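Local coordinates for succinate-semialdehyde dehydrogenase (Streptococcus pyogenes MGAS1882, PDB 4OHT), which probably oxidises succinate semialdehyde to succinate with NADP as the hydride acceptor, at residues Ile125-Pro130 / Gly202-Gly207; Glu129-Pro134 / Ala157-Arg162. All coordinates share one frame; numbering follows the deposited sequence.

From the N terminus, strand 124-128 is the first part of either contact to be reached, and both contacts start from it or from the loop at its C-terminal end. The chain leaves through that loop, runs along helix 136-148 and strand 152-155, and returns at 157-162. Contact 2 closes this loop of 22 residues by setting 129-134 against 157-162. The chain then continues through helix 161-173, and strand 200-206 closes the longer loop at contact 1, pairing 125-130 with 202-207. The shorter loop is nested in the longer one. The contacts share Glu-129 and Pro-130. Together they tie neighbouring strands and the loops after them round one NADP molecule.

Contact 1: Ile125-Pro130 / Gly202-Gly207; sequences ILAVEP and GVCLTG. With NAP (NADP nicotinamide-adenine-dinucleotide phosphate), chain C.
Leu-126 and Val-203 lie side by side and point the same way from two parallel strands, with Leu-126 CD2 4.1 Å from Val-203 CG1. On the same face, Leu-205 follows. Its CD1 packs 4.0 Å from Val-128 CB. Val-128 has CG1 anti to the backbone N (chi1 -176°). This branch reaches the ribose, where Val-128 CG1 is 3.2 Å from NAP O4B. Ala-127 and Cys-204 form a pair on the other face. Cys-204 SG sits between its own backbone N and carbonyl carbon and rests 3.7 Å from Ala-127 CB. Val-141 of helix 136-148 also packs on Cys-204.

Four backbone hydrogen bonds join the strands. Leu-126 N donates to Gly-202 O, and Leu-126 O accepts from Cys-204 N. Val-128 repeats the pattern, its N bonding to Cys-204 O and its O to Thr-206 N.

Beyond the paired residues, Glu-129 bends back at chi2 and crosses Thr-206 obliquely. Water 1 links the two. It is hydrogen-bonded to Glu-129 OE2 at 2.7 Å and also to Thr-206 OG1. This water and a weak bond from Arg-140 hold the threonine hydroxyl. The methyl CG2 of Thr-206 turns the other way, to Pro-130 CG. Pro-130 CD lies 3.1 Å from Thr-206 O.

The backbone of Gly-207 lies against the cofactor, its CA facing NAP O3. Glu-129 O accepts a hydrogen bond from the ribose hydroxyl NAP O3B at 2.8 Å. Lys-155, at the end of the neighbouring strand 152-155, also binds the cofactor. Parallel strands that carry NADP at their C-terminal ends are characteristic of the Rossmann-like cofactor domain of aldehyde dehydrogenases.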
ATOM      1  N   ILE A 125       2.473  13.871   5.127  1.00 25.19           N
ATOM      2  CA  ILE A 125       2.940  13.038   4.034  1.00 24.42           C
ATOM      3  C   ILE A 125       4.147  13.662   3.342  1.00 26.45           C
ATOM      4  O   ILE A 125       4.152  14.858   3.040  1.00 28.28           O
ATOM      5  CB  ILE A 125       1.830  12.858   2.967  1.00 23.55           C
ATOM      6  CG1 ILE A 125       0.591  12.206   3.589  1.00 21.32           C
ATOM      7  CG2 ILE A 125       2.366  12.038   1.796  1.00 23.48           C
ATOM      8  CD1 ILE A 125       0.830  10.791   4.135  1.00 23.57           C
ATOM      9  N   LEU A 126       5.167  12.848   3.090  1.00 26.18           N
ATOM     10  CA  LEU A 126       6.354  13.315   2.388  1.00 26.88           C
ATOM     11  C   LEU A 126       6.240  12.897   0.929  1.00 27.60           C
ATOM     12  O   LEU A 126       5.953  11.734   0.630  1.00 27.18           O
ATOM     13  CB  LEU A 126       7.622  12.693   2.969  1.00 27.00           C
ATOM     14  CG  LEU A 126       8.845  12.817   2.050  1.00 27.49           C
ATOM     15  CD1 LEU A 126       9.243  14.291   1.912  1.00 25.20           C
ATOM     16  CD2 LEU A 126      10.007  11.987   2.607  1.00 27.63           C
ATOM     17  N   ALA A 127       6.463  13.844   0.023  1.00 27.48           N
ATOM     18  CA  ALA A 127       6.416  13.566  -1.407  1.00 26.49           C
ATOM     19  C   ALA A 127       7.795  13.847  -1.992  1.00 26.19           C
ATOM     20  O   ALA A 127       8.370  14.911  -1.754  1.00 25.02           O
ATOM     21  CB  ALA A 127       5.357  14.448  -2.101  1.00 25.86           C
ATOM     22  N   VAL A 128       8.323  12.880  -2.736  1.00 26.50           N
ATOM     23  CA  VAL A 128       9.625  13.011  -3.386  1.00 28.04           C
ATOM     24  C   VAL A 128       9.297  12.955  -4.869  1.00 29.12           C
ATOM     25  O   VAL A 128       8.769  11.952  -5.346  1.00 30.66           O
ATOM     26  CB  VAL A 128      10.567  11.849  -3.003  1.00 28.76           C
ATOM     27  CG1 VAL A 128      11.952  12.066  -3.622  1.00 25.99           C
ATOM     28  CG2 VAL A 128      10.674  11.761  -1.489  1.00 25.62           C
ATOM     29  N   GLU A 129       9.610  14.028  -5.592  1.00 29.23           N
ATOM     30  CA  GLU A 129       9.272  14.121  -7.008  1.00 29.34           C
ATOM     31  C   GLU A 129      10.424  14.364  -7.983  1.00 30.25           C
ATOM     32  O   GLU A 129      11.483  14.877  -7.611  1.00 29.97           O
ATOM     33  CB  GLU A 129       8.213  15.223  -7.194  1.00 30.42           C
ATOM     34  CG  GLU A 129       6.961  15.055  -6.327  1.00 27.68           C
ATOM     35  CD  GLU A 129       6.288  13.695  -6.507  1.00 31.27           C
ATOM     36  OE1 GLU A 129       6.245  13.193  -7.648  1.00 29.26           O
ATOM     37  OE2 GLU A 129       5.785  13.129  -5.509  1.00 32.53           O
ATOM     38  N   PRO A 130      10.217  13.999  -9.262  1.00 29.42           N
ATOM     39  CA  PRO A 130      11.205  14.150 -10.337  1.00 29.10           C
ATOM     40  C   PRO A 130      11.017  15.441 -11.149  1.00 28.86           C
ATOM     41  O   PRO A 130       9.996  16.121 -11.026  1.00 28.53           O
ATOM     42  CB  PRO A 130      10.966  12.904 -11.172  1.00 26.11           C
ATOM     43  CG  PRO A 130       9.466  12.823 -11.156  1.00 27.54           C
ATOM     44  CD  PRO A 130       9.093  13.154  -9.710  1.00 27.54           C
ATOM     45  N   GLY A 202       3.611   8.797   5.990  1.00 32.13           N
ATOM     46  CA  GLY A 202       3.648   8.160   4.687  1.00 30.21           C
ATOM     47  C   GLY A 202       4.575   8.830   3.694  1.00 29.40           C
ATOM     48  O   GLY A 202       4.965   9.983   3.868  1.00 28.11           O
ATOM     49  N   VAL A 203       4.914   8.102   2.636  1.00 29.61           N
ATOM     50  CA  VAL A 203       5.800   8.625   1.608  1.00 29.42           C
ATOM     51  C   VAL A 203       5.340   8.199   0.225  1.00 29.87           C
ATOM     52  O   VAL A 203       5.088   7.014  -0.016  1.00 27.19           O
ATOM     53  CB  VAL A 203       7.250   8.096   1.769  1.00 30.30           C
ATOM     54  CG1 VAL A 203       8.168   8.819   0.802  1.00 28.71           C
ATOM     55  CG2 VAL A 203       7.726   8.263   3.202  1.00 31.30           C
ATOM     56  N   CYS A 204       5.216   9.170  -0.675  1.00 28.77           N
ATOM     57  CA  CYS A 204       4.850   8.877  -2.049  1.00 29.92           C
ATOM     58  C   CYS A 204       6.000   9.395  -2.904  1.00 30.30           C
ATOM     59  O   CYS A 204       6.368  10.573  -2.834  1.00 29.36           O
ATOM     60  CB  CYS A 204       3.520   9.538  -2.447  1.00 31.41           C
ATOM     61  SG  CYS A 204       3.394  11.328  -2.205  1.00 37.40           S
ATOM     62  N   LEU A 205       6.587   8.498  -3.688  1.00 29.35           N
ATOM     63  CA  LEU A 205       7.698   8.865  -4.547  1.00 29.52           C
ATOM     64  C   LEU A 205       7.446   8.567  -6.013  1.00 28.34           C
ATOM     65  O   LEU A 205       6.775   7.592  -6.366  1.00 28.05           O
ATOM     66  CB  LEU A 205       8.977   8.137  -4.098  1.00 30.62           C
ATOM     67  CG  LEU A 205      10.253   8.310  -4.940  1.00 33.72           C
ATOM     68  CD1 LEU A 205      11.481   8.079  -4.064  1.00 34.50           C
ATOM     69  CD2 LEU A 205      10.252   7.348  -6.127  1.00 32.71           C
ATOM     70  N   THR A 206       7.983   9.438  -6.857  1.00 26.92           N
ATOM     71  CA  THR A 206       7.923   9.271  -8.296  1.00 29.41           C
ATOM     72  C   THR A 206       9.374   9.488  -8.721  1.00 30.29           C
ATOM     73  O   THR A 206       9.978  10.509  -8.393  1.00 28.58           O
ATOM     74  CB  THR A 206       7.016  10.319  -8.976  1.00 30.24           C
ATOM     75  OG1 THR A 206       5.664  10.151  -8.527  1.00 33.22           O
ATOM     76  CG2 THR A 206       7.049  10.140 -10.484  1.00 28.58           C
ATOM     77  N   GLY A 207       9.943   8.524  -9.429  1.00 30.41           N
ATOM     78  CA  GLY A 207      11.326   8.669  -9.841  1.00 34.11           C
ATOM     79  C   GLY A 207      11.968   7.388 -10.332  1.00 35.53           C
ATOM     80  O   GLY A 207      11.305   6.537 -10.930  1.00 35.36           O
TER
HETATM   81  PA  NAP C 501      15.388  10.211  -9.523  1.00 68.42           P
HETATM   82  O1A NAP C 501      15.070   8.989  -8.710  1.00 69.22           O
HETATM   83  O2A NAP C 501      16.838  10.275  -9.804  1.00 69.23           O
HETATM   84  O5B NAP C 501      14.908  11.488  -8.692  1.00 64.51           O
HETATM   85  C5B NAP C 501      13.529  11.602  -8.342  1.00 56.00           C
HETATM   86  C4B NAP C 501      13.482  12.262  -6.988  1.00 49.80           C
HETATM   87  O4B NAP C 501      14.018  11.361  -5.990  1.00 48.13           O
HETATM   88  C3B NAP C 501      14.390  13.458  -6.994  1.00 46.04           C
HETATM   89  O3B NAP C 501      13.807  14.456  -6.165  1.00 41.51           O
HETATM   90  C2B NAP C 501      15.650  12.941  -6.403  1.00 44.09           C
HETATM   91  O2B NAP C 501      16.414  13.984  -5.798  1.00 41.53           O
HETATM   92  C1B NAP C 501      15.132  12.024  -5.354  1.00 45.15           C
HETATM   93  N9A NAP C 501      16.074  11.071  -4.920  1.00 45.38           N
HETATM   94  C8A NAP C 501      16.739  10.185  -5.692  1.00 45.14           C
HETATM   95  N7A NAP C 501      17.504   9.380  -4.905  1.00 44.42           N
HETATM   96  C5A NAP C 501      17.333   9.748  -3.580  1.00 45.11           C
HETATM   97  C6A NAP C 501      17.749   9.244  -2.302  1.00 45.31           C
HETATM   98  N6A NAP C 501      18.651   8.212  -2.181  1.00 43.85           N
HETATM   99  N1A NAP C 501      17.254   9.816  -1.182  1.00 45.86           N
HETATM  100  C2A NAP C 501      16.406  10.821  -1.251  1.00 46.15           C
HETATM  101  N3A NAP C 501      15.986  11.336  -2.425  1.00 44.74           N
HETATM  102  C4A NAP C 501      16.419  10.839  -3.591  1.00 45.46           C
HETATM  103  O3  NAP C 501      14.605  10.215 -10.900  1.00 72.21           O
HETATM  104  PN  NAP C 501      14.697  11.459 -11.922  1.00 78.91           P
HETATM  105  O1N NAP C 501      16.042  11.426 -12.582  1.00 76.94           O
HETATM  106  O2N NAP C 501      14.528  12.752 -11.153  1.00 75.07           O
HETATM  107  O5D NAP C 501      13.617  11.318 -12.972  1.00 76.58           O
HETATM  108  P2B NAP C 501      17.662  14.682  -6.550  1.00 38.32           P
HETATM  109  O1X NAP C 501      18.253  15.685  -5.590  1.00 37.99           O
HETATM  110  O2X NAP C 501      18.688  13.670  -6.869  1.00 37.95           O
HETATM  111  O3X NAP C 501      17.217  15.365  -7.804  1.00 36.22           O
HETATM  112  O   HOH W   1       4.576  10.799  -6.291  1.00 31.99           O

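Contact 2: Glu129-Pro134 / Ala157-Arg162; sequences EPWNFP and ASICPR. With NAP (NADP nicotinamide-adenine-dinucleotide phosphate), chain C.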
ATOM      1  N   GLU A 129       9.610  14.028  -5.592  1.00 29.23           N
ATOM      2  CA  GLU A 129       9.272  14.121  -7.008  1.00 29.34           C
ATOM      3  C   GLU A 129      10.424  14.364  -7.983  1.00 30.25           C
ATOM      4  O   GLU A 129      11.483  14.877  -7.611  1.00 29.97           O
ATOM      5  CB  GLU A 129       8.213  15.223  -7.194  1.00 30.42           C
ATOM      6  CG  GLU A 129       6.961  15.055  -6.327  1.00 27.68           C
ATOM      7  CD  GLU A 129       6.288  13.695  -6.507  1.00 31.27           C
ATOM      8  OE1 GLU A 129       6.245  13.193  -7.648  1.00 29.26           O
ATOM      9  OE2 GLU A 129       5.785  13.129  -5.509  1.00 32.53           O
ATOM     10  N   PRO A 130      10.217  13.999  -9.262  1.00 29.42           N
ATOM     11  CA  PRO A 130      11.205  14.150 -10.337  1.00 29.10           C
ATOM     12  C   PRO A 130      11.017  15.441 -11.149  1.00 28.86           C
ATOM     13  O   PRO A 130       9.996  16.121 -11.026  1.00 28.53           O
ATOM     14  CB  PRO A 130      10.966  12.904 -11.172  1.00 26.11           C
ATOM     15  CG  PRO A 130       9.466  12.823 -11.156  1.00 27.54           C
ATOM     16  CD  PRO A 130       9.093  13.154  -9.710  1.00 27.54           C
ATOM     17  N   TRP A 131      11.998  15.750 -11.992  1.00 28.30           N
ATOM     18  CA  TRP A 131      11.982  16.962 -12.817  1.00 27.91           C
ATOM     19  C   TRP A 131      11.212  16.941 -14.137  1.00 28.24           C
ATOM     20  O   TRP A 131      10.943  18.007 -14.692  1.00 29.06           O
ATOM     21  CB  TRP A 131      13.417  17.377 -13.144  1.00 25.52           C
ATOM     22  CG  TRP A 131      14.242  16.236 -13.676  1.00 26.61           C
ATOM     23  CD1 TRP A 131      15.117  15.461 -12.971  1.00 26.14           C
ATOM     24  CD2 TRP A 131      14.222  15.702 -15.009  1.00 25.83           C
ATOM     25  NE1 TRP A 131      15.638  14.478 -13.775  1.00 26.11           N
ATOM     26  CE2 TRP A 131      15.108  14.600 -15.031  1.00 25.99           C
ATOM     27  CE3 TRP A 131      13.540  16.046 -16.186  1.00 25.01           C
ATOM     28  CZ2 TRP A 131      15.333  13.836 -16.186  1.00 25.22           C
ATOM     29  CZ3 TRP A 131      13.762  15.286 -17.337  1.00 24.46           C
ATOM     30  CH2 TRP A 131      14.653  14.193 -17.325  1.00 26.20           C
ATOM     31  N   ASN A 132      10.855  15.761 -14.647  1.00 26.37           N
ATOM     32  CA  ASN A 132      10.197  15.711 -15.950  1.00 27.85           C
ATOM     33  C   ASN A 132       8.868  16.461 -16.107  1.00 28.72           C
ATOM     34  O   ASN A 132       8.535  16.887 -17.211  1.00 29.72           O
ATOM     35  CB  ASN A 132      10.097  14.255 -16.434  1.00 26.89           C
ATOM     36  CG  ASN A 132       9.018  13.455 -15.729  1.00 28.16           C
ATOM     37  OD1 ASN A 132       8.672  13.706 -14.574  1.00 29.65           O
ATOM     38  ND2 ASN A 132       8.495  12.464 -16.430  1.00 26.63           N
ATOM     39  N   PHE A 133       8.128  16.639 -15.015  1.00 28.94           N
ATOM     40  CA  PHE A 133       6.858  17.382 -15.017  1.00 29.05           C
ATOM     41  C   PHE A 133       6.820  18.045 -13.641  1.00 29.09           C
ATOM     42  O   PHE A 133       6.080  17.623 -12.748  1.00 30.32           O
ATOM     43  CB  PHE A 133       5.660  16.439 -15.182  1.00 29.91           C
ATOM     44  CG  PHE A 133       5.510  15.867 -16.573  1.00 30.61           C
ATOM     45  CD1 PHE A 133       4.954  16.628 -17.603  1.00 30.37           C
ATOM     46  CD2 PHE A 133       5.922  14.561 -16.850  1.00 30.68           C
ATOM     47  CE1 PHE A 133       4.809  16.097 -18.895  1.00 29.90           C
ATOM     48  CE2 PHE A 133       5.784  14.018 -18.131  1.00 29.06           C
ATOM     49  CZ  PHE A 133       5.227  14.786 -19.157  1.00 31.14           C
ATOM     50  N   PRO A 134       7.624  19.106 -13.459  1.00 29.30           N
ATOM     51  CA  PRO A 134       7.746  19.868 -12.209  1.00 28.70           C
ATOM     52  C   PRO A 134       6.456  20.182 -11.449  1.00 28.44           C
ATOM     53  O   PRO A 134       6.399  20.021 -10.234  1.00 29.05           O
ATOM     54  CB  PRO A 134       8.481  21.137 -12.646  1.00 28.15           C
ATOM     55  CG  PRO A 134       9.304  20.675 -13.793  1.00 28.91           C
ATOM     56  CD  PRO A 134       8.333  19.797 -14.554  1.00 27.07           C
ATOM     57  N   ALA A 157      13.220  17.569  -7.273  1.00 25.72           N
ATOM     58  CA  ALA A 157      14.510  17.322  -7.900  1.00 28.45           C
ATOM     59  C   ALA A 157      15.467  18.514  -7.774  1.00 29.44           C
ATOM     60  O   ALA A 157      15.046  19.678  -7.731  1.00 27.05           O
ATOM     61  CB  ALA A 157      14.316  16.955  -9.363  1.00 27.37           C
ATOM     62  N   SER A 158      16.758  18.203  -7.728  1.00 27.83           N
ATOM     63  CA  SER A 158      17.794  19.215  -7.582  1.00 30.06           C
ATOM     64  C   SER A 158      17.868  20.222  -8.730  1.00 28.86           C
ATOM     65  O   SER A 158      18.327  21.346  -8.527  1.00 27.13           O
ATOM     66  CB  SER A 158      19.162  18.539  -7.410  1.00 30.44           C
ATOM     67  OG  SER A 158      19.547  17.887  -8.608  1.00 32.86           O
ATOM     68  N   ILE A 159      17.417  19.836  -9.925  1.00 28.27           N
ATOM     69  CA  ILE A 159      17.476  20.748 -11.066  1.00 27.83           C
ATOM     70  C   ILE A 159      16.238  21.607 -11.315  1.00 30.48           C
ATOM     71  O   ILE A 159      16.231  22.395 -12.261  1.00 30.89           O
ATOM     72  CB  ILE A 159      17.810  20.010 -12.399  1.00 29.25           C
ATOM     73  CG1 ILE A 159      16.679  19.049 -12.777  1.00 27.67           C
ATOM     74  CG2 ILE A 159      19.140  19.264 -12.273  1.00 27.29           C
ATOM     75  CD1 ILE A 159      16.822  18.481 -14.180  1.00 27.89           C
ATOM     76  N   CYS A 160      15.186  21.463 -10.507  1.00 31.16           N
ATOM     77  CA  CYS A 160      13.995  22.307 -10.697  1.00 31.19           C
ATOM     78  C   CYS A 160      13.536  22.968  -9.390  1.00 30.33           C
ATOM     79  O   CYS A 160      12.360  22.912  -9.018  1.00 28.99           O
ATOM     80  CB  CYS A 160      12.844  21.506 -11.344  1.00 33.38           C
ATOM     81  SG  CYS A 160      12.091  20.164 -10.372  1.00 36.98           S
ATOM     82  N   PRO A 161      14.474  23.621  -8.680  1.00 29.30           N
ATOM     83  CA  PRO A 161      14.208  24.305  -7.411  1.00 29.06           C
ATOM     84  C   PRO A 161      13.256  25.494  -7.526  1.00 29.14           C
ATOM     85  O   PRO A 161      12.461  25.749  -6.623  1.00 29.86           O
ATOM     86  CB  PRO A 161      15.601  24.724  -6.949  1.00 29.35           C
ATOM     87  CG  PRO A 161      16.304  25.003  -8.241  1.00 29.95           C
ATOM     88  CD  PRO A 161      15.875  23.829  -9.097  1.00 30.88           C
ATOM     89  N   ARG A 162      13.340  26.230  -8.626  1.00 28.41           N
ATOM     90  CA  ARG A 162      12.462  27.375  -8.806  1.00 30.11           C
ATOM     91  C   ARG A 162      11.009  26.908  -8.949  1.00 30.10           C
ATOM     92  O   ARG A 162      10.096  27.550  -8.429  1.00 30.43           O
ATOM     93  CB  ARG A 162      12.897  28.189 -10.032  1.00 31.50           C
ATOM     94  CG  ARG A 162      12.078  29.453 -10.253  1.00 36.35           C
ATOM     95  CD  ARG A 162      12.111  30.374  -9.037  1.00 37.94           C
ATOM     96  NE  ARG A 162      11.157  31.470  -9.185  1.00 43.42           N
ATOM     97  CZ  ARG A 162      10.313  31.876  -8.238  1.00 42.81           C
ATOM     98  NH1 ARG A 162      10.294  31.284  -7.049  1.00 42.83           N
ATOM     99  NH2 ARG A 162       9.466  32.863  -8.492  1.00 45.50           N
TER
HETATM  100  PA  NAP C 501      15.388  10.211  -9.523  1.00 68.42           P
HETATM  101  O1A NAP C 501      15.070   8.989  -8.710  1.00 69.22           O
HETATM  102  O2A NAP C 501      16.838  10.275  -9.804  1.00 69.23           O
HETATM  103  O5B NAP C 501      14.908  11.488  -8.692  1.00 64.51           O
HETATM  104  C5B NAP C 501      13.529  11.602  -8.342  1.00 56.00           C
HETATM  105  C4B NAP C 501      13.482  12.262  -6.988  1.00 49.80           C
HETATM  106  O4B NAP C 501      14.018  11.361  -5.990  1.00 48.13           O
HETATM  107  C3B NAP C 501      14.390  13.458  -6.994  1.00 46.04           C
HETATM  108  O3B NAP C 501      13.807  14.456  -6.165  1.00 41.51           O
HETATM  109  C2B NAP C 501      15.650  12.941  -6.403  1.00 44.09           C
HETATM  110  O2B NAP C 501      16.414  13.984  -5.798  1.00 41.53           O
HETATM  111  C1B NAP C 501      15.132  12.024  -5.354  1.00 45.15           C
HETATM  112  N9A NAP C 501      16.074  11.071  -4.920  1.00 45.38           N
HETATM  113  C8A NAP C 501      16.739  10.185  -5.692  1.00 45.14           C
HETATM  114  N7A NAP C 501      17.504   9.380  -4.905  1.00 44.42           N
HETATM  115  C5A NAP C 501      17.333   9.748  -3.580  1.00 45.11           C
HETATM  116  C6A NAP C 501      17.749   9.244  -2.302  1.00 45.31           C
HETATM  117  N6A NAP C 501      18.651   8.212  -2.181  1.00 43.85           N
HETATM  118  N1A NAP C 501      17.254   9.816  -1.182  1.00 45.86           N
HETATM  119  C2A NAP C 501      16.406  10.821  -1.251  1.00 46.15           C
HETATM  120  N3A NAP C 501      15.986  11.336  -2.425  1.00 44.74           N
HETATM  121  C4A NAP C 501      16.419  10.839  -3.591  1.00 45.46           C
HETATM  122  O3  NAP C 501      14.605  10.215 -10.900  1.00 72.21           O
HETATM  123  PN  NAP C 501      14.697  11.459 -11.922  1.00 78.91           P
HETATM  124  O1N NAP C 501      16.042  11.426 -12.582  1.00 76.94           O
HETATM  125  O2N NAP C 501      14.528  12.752 -11.153  1.00 75.07           O
HETATM  126  O5D NAP C 501      13.617  11.318 -12.972  1.00 76.58           O
HETATM  127  P2B NAP C 501      17.662  14.682  -6.550  1.00 38.32           P
HETATM  128  O1X NAP C 501      18.253  15.685  -5.590  1.00 37.99           O
HETATM  129  O2X NAP C 501      18.688  13.670  -6.869  1.00 37.95           O
HETATM  130  O3X NAP C 501      17.217  15.365  -7.804  1.00 36.22           O
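The NADP-binding loops of the aldehyde dehydrogenase fold meet here, where Trp-131 packs against Ala-157, Ile-159 and Cys-160. Ile-159 lays its terminal methyl over one face of the indole. CD1 is 3.7 Å from the centroid of the five-membered ring of Trp-131, 23° off the ring normal, in a CH-pi contact. The nearest ring atom is Trp-131 CG, 3.5 Å from Ile-159 CD1. Trp-131 CG (chi1 50°) and Ile-159 CG1 each sit between their own backbone N and carbonyl carbon. Ala-157 CB comes to the ring edge instead, in its plane, and lies 3.9 Å from Trp-131 CB. Cys-160 SG touches the backbone side of the same residue, 4.0 Å from Trp-131 CA, and looser contact continues to Pro-134.

Residues Ala-157 to Cys-160 form a type I beta turn, held by a weak backbone bond from Cys-160 N to Ala-157 O. Cys-160 then takes the N-cap position of helix 161-173. The turn also presents Ser-158 N to the 2'-phosphate of NADP, the group that distinguishes it from NAD. Ser-158 N donates to NAP O3X at 2.9 Å in a nearly straight bond (169°). From the facing loop, Trp-131 NE1 reaches the nicotinamide-side phosphate with a weak bond to NAP O1N, 3.3 Å long and bent. Helix 63-74 also packs on this contact, with Met-74 touching Pro-134 and Asp-73 touching Cys-160. Pro-134 O is hydrogen-bonded to His-156 NE2, next to Ala-157 in the chain.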